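Side-chain contact in acyl-CoA dehydrogenase (PDB 2PG0), which probably uses its FAD cofactor to introduce an alpha-beta double bond into thioester-bound acyl chains: residues A[135-138]-A[139-142]. Sequence-based numbering, arbitrary orientation.
With FAD (flavin-adenine dinucleotide), chain C.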
loop_
_atom_site.group_PDB
_atom_site.type_symbol
_atom_site.label_atom_id
_atom_site.label_comp_id
_atom_site.label_asym_id
_atom_site.label_seq_id
_atom_site.Cartn_x
_atom_site.Cartn_y
_atom_site.Cartn_z
ATOM N N GLY A 135 3.739 -27.478 -8.952
ATOM C CA GLY A 135 2.424 -26.875 -9.107
ATOM C C GLY A 135 2.507 -25.809 -10.175
ATOM O O GLY A 135 2.029 -26.006 -11.296
ATOM N N SER A 136 3.132 -24.680 -9.831
ATOM C CA SER A 136 3.361 -23.597 -10.798
ATOM C C SER A 136 4.137 -24.096 -12.020
ATOM O O SER A 136 3.813 -23.742 -13.162
ATOM C CB SER A 136 4.117 -22.426 -10.152
ATOM O OG SER A 136 3.462 -21.963 -8.979
ATOM N N ASP A 137 5.150 -24.920 -11.759
ATOM C CA ASP A 137 6.022 -25.474 -12.794
ATOM C C ASP A 137 5.432 -26.782 -13.332
ATOM O O ASP A 137 6.009 -27.861 -13.166
ATOM C CB ASP A 137 7.430 -25.686 -12.217
ATOM C CG ASP A 137 8.460 -26.065 -13.270
ATOM O OD1 ASP A 137 8.156 -26.013 -14.487
ATOM O OD2 ASP A 137 9.587 -26.420 -12.857
ATOM N N LEU A 138 4.281 -26.660 -13.987
ATOM C CA LEU A 138 3.502 -27.808 -14.441
ATOM C C LEU A 138 4.231 -28.697 -15.455
ATOM O O LEU A 138 4.007 -29.908 -15.501
ATOM C CB LEU A 138 2.159 -27.330 -15.014
ATOM C CG LEU A 138 0.991 -28.323 -15.035
ATOM C CD1 LEU A 138 0.710 -28.876 -13.637
ATOM C CD2 LEU A 138 -0.245 -27.649 -15.608
ATOM N N ALA A 139 5.104 -28.105 -16.262
ATOM C CA ALA A 139 5.855 -28.886 -17.245
ATOM C C ALA A 139 6.763 -29.922 -16.568
ATOM O O ALA A 139 7.192 -30.882 -17.205
ATOM C CB ALA A 139 6.657 -27.970 -18.170
ATOM N N ASN A 140 7.007 -29.738 -15.266
ATOM C CA ASN A 140 7.913 -30.589 -14.491
ATOM C C ASN A 140 7.224 -31.695 -13.673
ATOM O O ASN A 140 7.843 -32.312 -12.802
ATOM C CB ASN A 140 8.792 -29.718 -13.578
ATOM C CG ASN A 140 10.006 -30.456 -13.049
ATOM O OD1 ASN A 140 10.693 -31.161 -13.793
ATOM N ND2 ASN A 140 10.279 -30.300 -11.756
ATOM N N ILE A 141 5.946 -31.946 -13.952
ATOM C CA ILE A 141 5.227 -33.063 -13.317
ATOM C C ILE A 141 5.892 -34.396 -13.672
ATOM O O ILE A 141 6.478 -34.527 -14.749
ATOM C CB ILE A 141 3.725 -33.089 -13.702
ATOM C CG1 ILE A 141 3.537 -33.125 -15.225
ATOM C CG2 ILE A 141 2.988 -31.908 -13.060
ATOM C CD1 ILE A 141 2.129 -33.534 -15.670
ATOM N N SER A 142 5.824 -35.370 -12.772
ATOM C CA SER A 142 6.525 -36.630 -12.994
ATOM C C SER A 142 5.652 -37.891 -12.948
ATOM O O SER A 142 6.167 -39.008 -13.086
ATOM C CB SER A 142 7.722 -36.745 -12.045
ATOM O OG SER A 142 7.300 -36.817 -10.696
HETATM P PA FAD C . 4.774 -23.582 -5.822
HETATM O O1A FAD C . 5.775 -24.488 -5.170
HETATM O O2A FAD C . 4.656 -23.786 -7.312
HETATM O O5B FAD C . 5.151 -22.044 -5.492
HETATM C C5B FAD C . 5.356 -21.626 -4.151
HETATM C C4B FAD C . 5.503 -20.103 -4.146
HETATM O O4B FAD C . 6.604 -19.747 -4.968
HETATM C C3B FAD C . 4.267 -19.431 -4.742
HETATM O O3B FAD C . 3.983 -18.223 -4.068
HETATM C C2B FAD C . 4.691 -19.099 -6.152
HETATM O O2B FAD C . 3.964 -18.023 -6.718
HETATM C C1B FAD C . 6.177 -18.807 -5.943
HETATM N N9A FAD C . 6.907 -18.924 -7.218
HETATM C C8A FAD C . 7.140 -20.064 -7.948
HETATM N N7A FAD C . 7.824 -19.723 -9.062
HETATM C C5A FAD C . 8.028 -18.386 -9.052
HETATM C C6A FAD C . 8.665 -17.527 -9.940
HETATM N N6A FAD C . 9.110 -17.988 -11.113
HETATM N N1A FAD C . 8.708 -16.176 -9.659
HETATM C C2A FAD C . 8.135 -15.672 -8.506
HETATM N N3A FAD C . 7.513 -16.531 -7.617
HETATM C C4A FAD C . 7.455 -17.867 -7.894
HETATM N N1 FAD C . -4.360 -28.406 -8.320
HETATM C C2 FAD C . -4.957 -29.195 -9.288
HETATM O O2 FAD C . -4.281 -29.625 -10.225
HETATM N N3 FAD C . -6.306 -29.512 -9.195
HETATM C C4 FAD C . -7.055 -29.042 -8.135
HETATM O O4 FAD C . -8.249 -29.339 -8.054
HETATM C C4X FAD C . -6.455 -28.233 -7.164
HETATM N N5 FAD C . -7.197 -27.750 -6.097
HETATM C C5X FAD C . -6.604 -26.976 -5.116
HETATM C C6 FAD C . -7.373 -26.530 -4.048
HETATM C C7 FAD C . -6.789 -25.744 -3.058
HETATM C C7M FAD C . -7.666 -25.276 -1.930
HETATM C C8 FAD C . -5.425 -25.409 -3.143
HETATM C C8M FAD C . -4.728 -24.566 -2.112
HETATM C C9 FAD C . -4.660 -25.865 -4.208
HETATM C C9A FAD C . -5.244 -26.649 -5.210
HETATM N N10 FAD C . -4.495 -27.107 -6.295
HETATM C C10 FAD C . -5.096 -27.915 -7.257
HETATM C "C1'" FAD C . -3.045 -26.714 -6.485
HETATM C "C2'" FAD C . -2.769 -25.233 -6.800
HETATM O "O2'" FAD C . -3.069 -24.877 -8.134
HETATM C "C3'" FAD C . -1.290 -24.989 -6.521
HETATM O "O3'" FAD C . -1.152 -24.914 -5.118
HETATM C "C4'" FAD C . -0.712 -23.726 -7.178
HETATM O "O4'" FAD C . -0.653 -23.842 -8.588
HETATM C "C5'" FAD C . 0.688 -23.398 -6.656
HETATM O "O5'" FAD C . 1.537 -24.528 -6.735
HETATM P P FAD C . 2.350 -24.984 -5.427
HETATM O O1P FAD C . 1.414 -25.133 -4.255
HETATM O O2P FAD C . 3.104 -26.253 -5.714
HETATM O O3P FAD C . 3.347 -23.755 -5.093
HETATM O O HOH W 1 9.683 -27.933 -10.416
HETATM O O HOH W 2 6.108 -25.379 -16.417
#
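The FAD-binding loop between strands 125-128 and 144-148, in the middle domain of the acyl-CoA dehydrogenase fold, makes a tight turn in which Asp137 and Leu138 meet Asn140 and Ile141. An inverse gamma turn is centred on Asp137, closed by a weak bond from Leu138 N to Ser136 O. Two backbone bonds follow: Asn140 N donates to Asp137 O (3.0 Å), and Ile141 N to Leu138 O (3.2 Å). Asp137 CG lies anti to the backbone N (chi1 -171°), which brings the carboxylate across the Asn140 side chain, OD2 3.5 Å from Asn140 CB. Carboxylate and amide planes are only 21° apart, yet the groups are joined through water: one water lies 2.8 Å from Asn140 ND2, whose hydrogen it accepts, and donates to Asp137 OD2, while a second donates to OD1 and accepts from Ala139 N. OD2 also takes the backbone N-H of Phe277 of the second subunit, tying the turn to the subunit interface. With an alanine at Asp137, the Phe277 N-H of the second subunit and both waters would probably lose their carboxylate acceptor, and Asn140 ND2 its bridge to the carboxylate. The apolar side chains of Leu138 and Ile141 extend from the same side of the turn, with Leu138 CD1 3.8 Å from Ile141 CG2; Leu138 also packs on Met129, which binds FAD. At the start of the turn Ser136 grips one phosphate oxygen of FAD twice, its backbone N reaching O2A at 3.1 Å and its hydroxyl OG donating to the same O2A at 2.7 Å.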